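Local coordinates for hypothetical nigD-like protein (Bacteroides caccae, PDB 3QWN) that is of unknown detailed function but, as a NigD-like protein with an SH3-like barrel fold, probably acts as a bacteriocin immunity protein (antitoxin), at residues A[81-86]-A[128-133]; A[105-110]-A[166-171]; A[179-184]-A[207-212]; A[185-190]-A[199-204]. All coordinates share one frame; numbering follows the deposited sequence.

Interaction 1. Residues A[81-86]-A[128-133]; sequences PTPKPA and FGIVED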
# COMPACT_ATOMS: atom_id res chain seq x y z
N PRO A 81 -5.08 0.35 3.73
CA PRO A 81 -6.08 -0.41 4.49
C PRO A 81 -5.51 -0.94 5.81
O PRO A 81 -4.45 -1.59 5.85
CB PRO A 81 -6.48 -1.54 3.54
CG PRO A 81 -5.28 -1.76 2.66
CD PRO A 81 -4.47 -0.48 2.66
N THR A 82 -6.24 -0.65 6.90
CA THR A 82 -5.84 -1.15 8.21
C THR A 82 -6.35 -2.59 8.31
O THR A 82 -7.55 -2.82 8.08
CB THR A 82 -6.33 -0.24 9.35
OG1 THR A 82 -5.78 1.07 9.18
CG2 THR A 82 -5.93 -0.77 10.74
N PRO A 83 -5.46 -3.59 8.60
CA PRO A 83 -5.94 -4.97 8.74
C PRO A 83 -7.01 -5.07 9.83
O PRO A 83 -6.84 -4.56 10.94
CB PRO A 83 -4.67 -5.76 9.11
CG PRO A 83 -3.55 -4.90 8.67
CD PRO A 83 -4.01 -3.50 8.88
N LYS A 84 -8.15 -5.69 9.49
CA LYS A 84 -9.28 -5.83 10.39
C LYS A 84 -9.82 -7.27 10.35
O LYS A 84 -9.81 -7.87 9.27
CB LYS A 84 -10.38 -4.81 10.05
CG LYS A 84 -10.09 -3.39 10.53
CD LYS A 84 -10.88 -2.39 9.69
CE LYS A 84 -10.42 -0.95 9.88
NZ LYS A 84 -11.02 -0.02 8.88
N PRO A 85 -10.30 -7.83 11.50
CA PRO A 85 -10.83 -9.21 11.47
C PRO A 85 -12.10 -9.32 10.64
O PRO A 85 -12.77 -8.31 10.42
CB PRO A 85 -11.11 -9.51 12.95
CG PRO A 85 -11.31 -8.17 13.58
CD PRO A 85 -10.38 -7.26 12.86
N ALA A 86 -12.44 -10.54 10.17
CA ALA A 86 -13.62 -10.80 9.33
C ALA A 86 -14.94 -10.34 9.99
O ALA A 86 -15.91 -10.05 9.28
CB ALA A 86 -13.69 -12.28 9.00
N PHE A 128 -10.72 -1.76 -1.54
CA PHE A 128 -9.70 -2.65 -1.03
C PHE A 128 -9.68 -2.64 0.49
O PHE A 128 -9.94 -1.60 1.11
CB PHE A 128 -8.32 -2.28 -1.57
CG PHE A 128 -8.20 -2.46 -3.07
CD1 PHE A 128 -7.98 -3.73 -3.62
CD2 PHE A 128 -8.30 -1.37 -3.92
CE1 PHE A 128 -7.89 -3.90 -5.00
CE2 PHE A 128 -8.19 -1.54 -5.31
CZ PHE A 128 -8.01 -2.81 -5.83
N GLY A 129 -9.33 -3.79 1.07
CA GLY A 129 -9.15 -3.99 2.49
C GLY A 129 -8.25 -5.19 2.74
O GLY A 129 -7.87 -5.90 1.81
N ILE A 130 -7.91 -5.41 4.01
CA ILE A 130 -7.14 -6.54 4.48
C ILE A 130 -7.94 -7.23 5.56
O ILE A 130 -8.28 -6.62 6.58
CB ILE A 130 -5.72 -6.12 4.97
CG1 ILE A 130 -4.82 -5.58 3.81
CG2 ILE A 130 -5.03 -7.28 5.75
CD1 ILE A 130 -4.37 -6.65 2.69
N VAL A 131 -8.25 -8.51 5.33
CA VAL A 131 -8.95 -9.36 6.30
C VAL A 131 -7.85 -10.03 7.14
O VAL A 131 -7.03 -10.77 6.61
CB VAL A 131 -9.92 -10.37 5.64
CG1 VAL A 131 -10.74 -11.09 6.71
CG2 VAL A 131 -10.83 -9.68 4.63
N GLU A 132 -7.82 -9.70 8.42
CA GLU A 132 -6.82 -10.14 9.38
C GLU A 132 -7.27 -11.36 10.18
O GLU A 132 -8.39 -11.42 10.71
CB GLU A 132 -6.51 -8.97 10.34
CG GLU A 132 -5.44 -9.23 11.38
CD GLU A 132 -5.37 -8.15 12.43
OE1 GLU A 132 -6.36 -7.97 13.18
OE2 GLU A 132 -4.31 -7.48 12.52
N ASP A 133 -6.34 -12.33 10.30
CA ASP A 133 -6.51 -13.53 11.11
C ASP A 133 -5.29 -13.65 12.01
O ASP A 133 -4.17 -13.80 11.52
CB ASP A 133 -6.73 -14.80 10.27
CG ASP A 133 -6.60 -16.09 11.06
OD1 ASP A 133 -7.19 -16.18 12.15
OD2 ASP A 133 -5.89 -17.01 10.59
O HOH W 1 -9.20 -3.12 5.91
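Residues 81-86 run beside strand 127-133 as a short parallel edge of the five-stranded mixed sheet in the C-terminal beta-sandwich domain. The proline-rich segment is bonded only weakly as a strand, and K84 carries its backbone pairing. Two backbone hydrogen bonds do this. K84 N gives its hydrogen to I130 O at 3.1 Å, nearly straight at 172° and in the carbonyl plane. E132 N gives its hydrogen to K84 O at 2.8 Å, also nearly straight at 175°, but this donor sits above the carbonyl plane. P83 and P85 have no N-H to give. One water adds a link: it donates to T82 O and accepts from I130 N.

Apolar contacts flank these bonds. I130 has CG2 anti to its backbone N, and this methyl meets P83 CB at 3.7 Å; the two side chains lie side by side. CG1 of I130 takes the other branch and meets P81 CG at 4.0 Å, crossing obliquely. The A86 methyl touches CG1 of V131.

The carboxylate of E132 finds its polar partners outside the two segments. Its CG is anti to the backbone N (chi1 -177°) and the chain is extended, so the carboxylate lies beside P83 and P85. OE2 is hydrogen-bonded to Y171 OH and forms a salt bridge with K170 NZ. The same E132 OE2 lies 3.8 Å from P83 CB.

Interaction 2. Residues A[105-110]-A[166-171]; sequences IWLGRG and VPLDKY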
# COMPACT_ATOMS: atom_id res chain seq x y z
N ILE A 105 5.42 -6.83 -4.59
CA ILE A 105 5.00 -6.82 -3.17
C ILE A 105 6.27 -6.84 -2.30
O ILE A 105 7.23 -7.56 -2.62
CB ILE A 105 4.04 -8.02 -2.86
CG1 ILE A 105 3.44 -7.91 -1.42
CG2 ILE A 105 4.67 -9.42 -3.19
CD1 ILE A 105 2.22 -8.76 -1.19
N TRP A 106 6.32 -6.00 -1.28
CA TRP A 106 7.51 -5.92 -0.43
C TRP A 106 7.23 -5.19 0.86
O TRP A 106 6.32 -4.36 0.95
CB TRP A 106 8.70 -5.22 -1.15
CG TRP A 106 8.49 -3.75 -1.40
CD1 TRP A 106 8.94 -2.73 -0.62
CD2 TRP A 106 7.71 -3.16 -2.44
NE1 TRP A 106 8.46 -1.53 -1.10
CE2 TRP A 106 7.72 -1.76 -2.22
CE3 TRP A 106 7.04 -3.66 -3.57
CZ2 TRP A 106 7.08 -0.87 -3.09
CZ3 TRP A 106 6.35 -2.78 -4.39
CH2 TRP A 106 6.35 -1.41 -4.14
N LEU A 107 8.06 -5.46 1.86
CA LEU A 107 8.01 -4.75 3.12
C LEU A 107 8.88 -3.49 2.99
O LEU A 107 9.97 -3.53 2.40
CB LEU A 107 8.51 -5.64 4.26
CG LEU A 107 7.66 -6.83 4.66
CD1 LEU A 107 8.43 -7.70 5.63
CD2 LEU A 107 6.34 -6.39 5.28
N GLY A 108 8.38 -2.38 3.51
CA GLY A 108 9.13 -1.14 3.47
C GLY A 108 8.51 -0.01 4.26
O GLY A 108 7.31 0.27 4.11
N ARG A 109 9.35 0.67 5.06
CA ARG A 109 9.03 1.84 5.88
C ARG A 109 7.75 1.71 6.72
O ARG A 109 6.94 2.64 6.78
CB ARG A 109 9.01 3.12 5.01
CG ARG A 109 9.97 4.09 5.68
CD ARG A 109 10.41 5.26 4.87
NE ARG A 109 11.82 5.20 4.48
CZ ARG A 109 12.73 6.12 4.81
NH1 ARG A 109 12.39 7.14 5.59
NH2 ARG A 109 13.97 6.01 4.37
N GLY A 110 7.62 0.59 7.40
CA GLY A 110 6.50 0.30 8.29
C GLY A 110 5.24 -0.19 7.62
O GLY A 110 4.22 -0.35 8.28
N VAL A 166 -0.10 -1.29 3.33
CA VAL A 166 -0.75 -1.82 4.53
C VAL A 166 0.07 -1.41 5.77
O VAL A 166 1.19 -1.92 5.93
CB VAL A 166 -0.95 -3.36 4.47
CG1 VAL A 166 -1.77 -3.84 5.65
CG2 VAL A 166 -1.59 -3.80 3.16
N PRO A 167 -0.47 -0.54 6.68
CA PRO A 167 0.28 -0.17 7.91
C PRO A 167 0.51 -1.36 8.85
O PRO A 167 -0.41 -2.13 9.09
CB PRO A 167 -0.60 0.89 8.57
CG PRO A 167 -1.97 0.64 8.03
CD PRO A 167 -1.79 0.14 6.63
N LEU A 168 1.73 -1.50 9.38
CA LEU A 168 2.08 -2.63 10.25
C LEU A 168 2.45 -2.19 11.69
O LEU A 168 2.97 -3.00 12.46
CB LEU A 168 3.24 -3.44 9.63
CG LEU A 168 3.09 -3.93 8.20
CD1 LEU A 168 4.42 -4.49 7.69
CD2 LEU A 168 1.97 -4.94 8.07
N ASP A 169 2.12 -0.95 12.05
CA ASP A 169 2.39 -0.35 13.37
C ASP A 169 1.67 -1.09 14.51
O ASP A 169 2.23 -1.19 15.60
CB ASP A 169 2.02 1.14 13.37
CG ASP A 169 2.68 1.91 12.23
OD1 ASP A 169 3.93 1.91 12.14
OD2 ASP A 169 1.94 2.45 11.38
N LYS A 170 0.47 -1.65 14.23
CA LYS A 170 -0.35 -2.37 15.21
C LYS A 170 0.29 -3.68 15.70
O LYS A 170 -0.19 -4.27 16.68
CB LYS A 170 -1.77 -2.64 14.66
CG LYS A 170 -1.90 -3.67 13.53
CD LYS A 170 -3.36 -3.99 13.20
CE LYS A 170 -3.98 -4.89 14.25
NZ LYS A 170 -5.41 -5.15 13.98
N TYR A 171 1.35 -4.14 15.04
CA TYR A 171 2.01 -5.41 15.38
C TYR A 171 3.24 -5.18 16.26
O TYR A 171 3.73 -6.12 16.89
CB TYR A 171 2.36 -6.19 14.10
CG TYR A 171 1.15 -6.45 13.23
CD1 TYR A 171 0.06 -7.17 13.71
CD2 TYR A 171 1.06 -5.90 11.95
CE1 TYR A 171 -1.09 -7.36 12.93
CE2 TYR A 171 -0.07 -6.10 11.15
CZ TYR A 171 -1.15 -6.82 11.65
OH TYR A 171 -2.26 -7.03 10.87
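Both leucines of this contact set CG beside the backbone N and anti to the carbonyl carbon, with chi1 at -68° in L107 and -53° in L168. In both, CD1 is the extended branch. The side chain of L107 leaves its strand to the flank and touches with its other branch, CD2, while L168 uses the extended CD1. CD2 of L107 meets CD1 of L168 at 3.6 Å, and the two side chains cross at about a right angle. Positive phi at R109 and G110 turns the chain back on itself and aims the carbonyl of G110 at residues 166-171.

The single hydrogen bond between the segments follows. L168 N donates to G110 O at 3.0 Å, with a bent N-H...O angle of 148°. The donor sits nearly along the C=O axis. CB of L168 lies 3.5 Å from the same G110 O.

The place is one end of a three-stranded antiparallel sheet in the C-terminal beta-sandwich domain. R109 and G110 connect strands 101-108 and 111-120, and strand 158-167 lies on the far side of 111-120. The bond thus reaches past the end of the middle strand. Beyond it the chain enters a 3-10 turn, where Y171 N donates to L168 O at 3.3 Å and K170 CG lies over the centre of one face of the Y171 ring. I183 and Y209 pack on both L107 and L168.

Interaction 3. Residues A[179-184]-A[207-212]; sequences QKITIK and FEYVPD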
# COMPACT_ATOMS: atom_id res chain seq x y z
N GLN A 179 10.77 -8.95 18.63
CA GLN A 179 9.73 -9.88 18.21
C GLN A 179 9.72 -9.99 16.67
O GLN A 179 9.64 -8.97 15.98
CB GLN A 179 8.37 -9.35 18.74
CG GLN A 179 7.17 -10.29 18.63
CD GLN A 179 5.89 -9.59 19.03
OE1 GLN A 179 5.60 -8.45 18.62
NE2 GLN A 179 5.08 -10.26 19.85
N LYS A 180 9.87 -11.23 16.15
CA LYS A 180 9.87 -11.55 14.72
C LYS A 180 8.45 -11.90 14.30
O LYS A 180 7.90 -12.90 14.77
CB LYS A 180 10.81 -12.72 14.38
CG LYS A 180 12.30 -12.44 14.42
CD LYS A 180 13.09 -13.69 14.05
CE LYS A 180 14.52 -13.62 14.51
NZ LYS A 180 15.21 -14.92 14.33
N ILE A 181 7.85 -11.07 13.42
CA ILE A 181 6.49 -11.25 12.90
C ILE A 181 6.58 -11.79 11.46
O ILE A 181 7.48 -11.40 10.71
CB ILE A 181 5.71 -9.90 13.01
CG1 ILE A 181 5.23 -9.71 14.46
CG2 ILE A 181 4.51 -9.80 12.06
CD1 ILE A 181 5.38 -8.37 14.97
N THR A 182 5.69 -12.73 11.10
CA THR A 182 5.64 -13.31 9.76
C THR A 182 4.29 -12.96 9.12
O THR A 182 3.25 -13.41 9.59
CB THR A 182 5.90 -14.83 9.79
OG1 THR A 182 7.16 -15.08 10.42
CG2 THR A 182 5.91 -15.45 8.40
N ILE A 183 4.31 -12.14 8.07
CA ILE A 183 3.07 -11.79 7.38
C ILE A 183 2.88 -12.77 6.24
O ILE A 183 3.77 -12.90 5.39
CB ILE A 183 3.04 -10.30 6.91
CG1 ILE A 183 3.15 -9.34 8.13
CG2 ILE A 183 1.78 -10.01 6.06
CD1 ILE A 183 4.01 -8.19 7.87
N LYS A 184 1.74 -13.47 6.23
CA LYS A 184 1.37 -14.41 5.19
C LYS A 184 0.16 -13.82 4.45
O LYS A 184 -0.95 -13.78 4.99
CB LYS A 184 1.10 -15.79 5.77
CG LYS A 184 2.36 -16.45 6.30
CD LYS A 184 2.09 -17.87 6.73
CE LYS A 184 3.29 -18.50 7.38
NZ LYS A 184 3.07 -19.94 7.61
N PHE A 207 6.41 -13.02 4.69
CA PHE A 207 7.30 -11.86 4.87
C PHE A 207 7.70 -11.73 6.34
O PHE A 207 6.84 -11.47 7.20
CB PHE A 207 6.66 -10.56 4.33
CG PHE A 207 6.06 -10.63 2.94
CD1 PHE A 207 6.83 -10.37 1.82
CD2 PHE A 207 4.71 -10.89 2.76
CE1 PHE A 207 6.27 -10.42 0.54
CE2 PHE A 207 4.16 -10.96 1.48
CZ PHE A 207 4.94 -10.73 0.38
N GLU A 208 8.98 -11.96 6.65
CA GLU A 208 9.49 -11.88 8.02
C GLU A 208 10.10 -10.52 8.29
O GLU A 208 10.84 -9.98 7.47
CB GLU A 208 10.51 -12.97 8.29
CG GLU A 208 10.47 -13.47 9.71
CD GLU A 208 11.53 -14.50 10.04
OE1 GLU A 208 11.42 -15.65 9.57
OE2 GLU A 208 12.49 -14.15 10.77
N TYR A 209 9.76 -9.95 9.44
CA TYR A 209 10.26 -8.64 9.81
C TYR A 209 10.21 -8.44 11.34
O TYR A 209 9.41 -9.08 12.03
CB TYR A 209 9.49 -7.53 9.06
CG TYR A 209 8.33 -6.91 9.79
CD1 TYR A 209 7.15 -7.61 10.00
CD2 TYR A 209 8.38 -5.58 10.19
CE1 TYR A 209 6.07 -7.03 10.67
CE2 TYR A 209 7.30 -4.98 10.84
CZ TYR A 209 6.15 -5.71 11.10
OH TYR A 209 5.11 -5.11 11.77
N VAL A 210 11.09 -7.58 11.85
CA VAL A 210 11.17 -7.23 13.27
C VAL A 210 10.75 -5.76 13.39
O VAL A 210 11.52 -4.89 12.95
CB VAL A 210 12.57 -7.52 13.87
CG1 VAL A 210 12.64 -7.09 15.33
CG2 VAL A 210 12.95 -8.99 13.73
N PRO A 211 9.54 -5.45 13.91
CA PRO A 211 9.11 -4.04 13.99
C PRO A 211 9.90 -3.23 15.05
O PRO A 211 9.43 -3.04 16.18
CB PRO A 211 7.61 -4.12 14.31
CG PRO A 211 7.44 -5.44 14.96
CD PRO A 211 8.50 -6.36 14.44
N ASP A 212 11.11 -2.76 14.67
CA ASP A 212 12.00 -1.97 15.53
C ASP A 212 12.82 -0.97 14.69
O ASP A 212 12.60 -0.82 13.49
CB ASP A 212 12.95 -2.87 16.37
CG ASP A 212 12.32 -3.64 17.54
OD1 ASP A 212 11.51 -3.04 18.28
OD2 ASP A 212 12.72 -4.79 17.78
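Strands 181-190 and 196-209 form an antiparallel beta hairpin at the edge of the five-stranded sheet in the C-terminal beta sandwich. This contact covers the end of the hairpin away from its turn. I181, I183, F207 and Y209 share one face; T182 and E208 take the other.

On the first face, CE1 of Y209 meets both isoleucines. I181 lies side by side with Y209 and points the same way, and its CG2, anti to the backbone N, comes to 3.5 Å from CE1. I183 crosses the tyrosine obliquely and brings CD1 to 3.7 Å from Y209 CE1. P211, two residues on in the same segment, lays CD over one face of the Y209 ring, offset toward the rim. The other branch of I181, CG1 beside the backbone N, carries CD1 to P211 CG at 3.6 Å; the two side chains cross at about a right angle. F207 sets CG beside its backbone N (chi1 -49°), and F207 CD2 lies 3.4 Å from I183 O, which approaches the ring obliquely. L107 and L168 pack on this face from the opposing layer.

On the other face K180 and E208 cross obliquely. K180 CD lies 3.4 Å from E208 OE2, but NZ is 4.5 Å from that oxygen, too far for a salt bridge. K180 CG also rests on V210 CG2.

Backbone bonds hold this register. I181 and Y209 exchange two, as do I183 and F207, where F207 N donates to I183 O at 2.7 Å and 171°. Past the strand, P211 centres an inverse gamma turn. P211 CD lies 3.2 Å from Q179 O.

Interaction 4. Residues A[185-190]-A[199-204]; sequences FKYYTY and SGKYCN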
# COMPACT_ATOMS: atom_id res chain seq x y z
N PHE A 185 0.40 -13.31 3.24
CA PHE A 185 -0.60 -12.63 2.43
C PHE A 185 -1.21 -13.55 1.36
O PHE A 185 -0.49 -14.16 0.57
CB PHE A 185 0.02 -11.37 1.77
CG PHE A 185 -0.90 -10.63 0.83
CD1 PHE A 185 -1.92 -9.82 1.32
CD2 PHE A 185 -0.75 -10.74 -0.55
CE1 PHE A 185 -2.77 -9.15 0.45
CE2 PHE A 185 -1.60 -10.05 -1.42
CZ PHE A 185 -2.60 -9.26 -0.92
N LYS A 186 -2.55 -13.62 1.35
CA LYS A 186 -3.36 -14.36 0.39
C LYS A 186 -4.23 -13.40 -0.41
O LYS A 186 -4.57 -12.31 0.07
CB LYS A 186 -4.25 -15.39 1.09
CG LYS A 186 -3.54 -16.70 1.43
CD LYS A 186 -4.46 -17.67 2.15
CE LYS A 186 -3.70 -18.76 2.86
NZ LYS A 186 -4.60 -19.83 3.37
N TYR A 187 -4.59 -13.78 -1.63
CA TYR A 187 -5.43 -12.95 -2.52
C TYR A 187 -6.04 -13.82 -3.60
O TYR A 187 -5.43 -14.83 -3.99
CB TYR A 187 -4.59 -11.79 -3.15
CG TYR A 187 -3.55 -12.25 -4.16
CD1 TYR A 187 -2.39 -12.90 -3.75
CD2 TYR A 187 -3.75 -12.06 -5.53
CE1 TYR A 187 -1.45 -13.35 -4.68
CE2 TYR A 187 -2.82 -12.53 -6.47
CZ TYR A 187 -1.67 -13.16 -6.04
OH TYR A 187 -0.73 -13.54 -6.98
N TYR A 188 -7.22 -13.44 -4.08
CA TYR A 188 -7.88 -14.17 -5.16
C TYR A 188 -7.40 -13.63 -6.49
O TYR A 188 -7.27 -12.42 -6.66
CB TYR A 188 -9.40 -14.11 -5.03
CG TYR A 188 -9.95 -15.08 -4.01
CD1 TYR A 188 -9.78 -14.87 -2.64
CD2 TYR A 188 -10.67 -16.22 -4.40
CE1 TYR A 188 -10.30 -15.74 -1.69
CE2 TYR A 188 -11.17 -17.12 -3.46
CZ TYR A 188 -10.99 -16.88 -2.10
OH TYR A 188 -11.48 -17.73 -1.13
N THR A 189 -7.10 -14.54 -7.40
CA THR A 189 -6.58 -14.26 -8.75
C THR A 189 -7.16 -15.29 -9.72
O THR A 189 -7.75 -16.28 -9.28
CB THR A 189 -5.03 -14.28 -8.72
OG1 THR A 189 -4.51 -13.67 -9.91
CG2 THR A 189 -4.45 -15.68 -8.48
N TYR A 190 -7.00 -15.08 -11.02
CA TYR A 190 -7.46 -16.05 -12.01
C TYR A 190 -6.38 -17.05 -12.31
O TYR A 190 -5.22 -16.66 -12.45
CB TYR A 190 -7.88 -15.37 -13.32
CG TYR A 190 -9.20 -14.63 -13.25
CD1 TYR A 190 -10.39 -15.31 -12.96
CD2 TYR A 190 -9.28 -13.26 -13.54
CE1 TYR A 190 -11.61 -14.64 -12.92
CE2 TYR A 190 -10.50 -12.58 -13.51
CZ TYR A 190 -11.66 -13.28 -13.22
OH TYR A 190 -12.87 -12.61 -13.18
N SER A 199 -4.80 -17.52 -3.92
CA SER A 199 -3.37 -17.77 -4.08
C SER A 199 -2.62 -17.64 -2.75
O SER A 199 -2.75 -16.63 -2.07
CB SER A 199 -2.75 -16.84 -5.12
OG SER A 199 -1.36 -17.08 -5.24
N GLY A 200 -1.86 -18.67 -2.41
CA GLY A 200 -1.01 -18.69 -1.22
C GLY A 200 0.44 -18.50 -1.57
O GLY A 200 1.31 -18.79 -0.77
N LYS A 201 0.71 -18.01 -2.79
CA LYS A 201 2.04 -17.71 -3.37
C LYS A 201 2.96 -16.96 -2.40
O LYS A 201 4.13 -17.29 -2.30
CB LYS A 201 1.84 -16.88 -4.67
CG LYS A 201 3.11 -16.48 -5.38
CD LYS A 201 2.84 -15.71 -6.68
CE LYS A 201 4.16 -15.35 -7.34
NZ LYS A 201 4.01 -15.05 -8.78
N TYR A 202 2.43 -15.95 -1.68
CA TYR A 202 3.21 -15.09 -0.79
C TYR A 202 3.12 -15.52 0.71
O TYR A 202 3.46 -14.73 1.61
CB TYR A 202 2.80 -13.61 -1.00
CG TYR A 202 3.01 -13.17 -2.45
CD1 TYR A 202 4.29 -13.11 -3.00
CD2 TYR A 202 1.93 -12.83 -3.26
CE1 TYR A 202 4.49 -12.77 -4.34
CE2 TYR A 202 2.12 -12.46 -4.60
CZ TYR A 202 3.40 -12.42 -5.13
OH TYR A 202 3.61 -12.05 -6.45
N CYS A 203 2.73 -16.79 0.96
CA CYS A 203 2.59 -17.40 2.28
C CYS A 203 3.78 -18.30 2.59
O CYS A 203 3.98 -18.66 3.76
CB CYS A 203 1.30 -18.20 2.38
SG CYS A 203 -0.18 -17.19 2.38
N ASN A 204 4.51 -18.74 1.55
CA ASN A 204 5.63 -19.65 1.71
C ASN A 204 6.93 -18.97 1.27
O ASN A 204 7.13 -18.76 0.06
CB ASN A 204 5.36 -20.95 0.95
CG ASN A 204 3.95 -21.46 1.14
OD1 ASN A 204 3.57 -21.96 2.20
ND2 ASN A 204 3.10 -21.26 0.16
O HOH W 2 -0.32 -15.07 -1.72
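Y187 takes the crowded first torsion, with CG between the backbone N and the carbonyl carbon (chi1 68°). This lays its ring along the partner strand. CB of S199 sits over one face, 4.1 Å from the centroid of the Y187 ring, as a CH-pi contact. Y187 CE1 meets Y202 CE2 at 3.7 Å. These two tyrosines touch rim to rim, with planes at 26°. CG of Y202 stands beside its own backbone N (chi1 -58°), and K201 CG covers the centre of one face of its ring.

K186 CG, also beside its backbone N, turns to the other side and lies 3.5 Å from C203 SG. T189 touches S199 CB with its CG2 methyl; its OG1 hydrogen-bonds to V100 O.

S199 N donates to Y187 O at 2.8 Å, while the return bond from Y187 N to S199 O is weak. Further along, a water links the segments, donating to F185 O and S199 O and accepting from Y202 N. A type I beta turn runs there from G200 to C203. The result is an antiparallel beta hairpin whose outer strand breaks at a corner, on the edge of the C-terminal beta sandwich.

All four contacts belong to the C-terminal part of the chain. Interactions 3 and 4 are the two ends of one hairpin, their centres 18 Å apart; F207 CE2 reaches Y202 O at 3.8 Å between them. Interaction 2 comes from the three-stranded sheet and packs against this hairpin. L107 CD1 meets Y209 CB of interaction 3 at 3.6 Å, and I105 CG2 meets Y202 CE1 of interaction 4 at 3.5 Å. Interaction 1 lies on the opposite edge of the hairpin's sheet. It is tied to interaction 2 by E132 OE2, 2.7 Å from Y171 OH and 3.0 Å from K170 NZ. I130 CD1 touches F185 CE1 of interaction 4 at 3.7 Å.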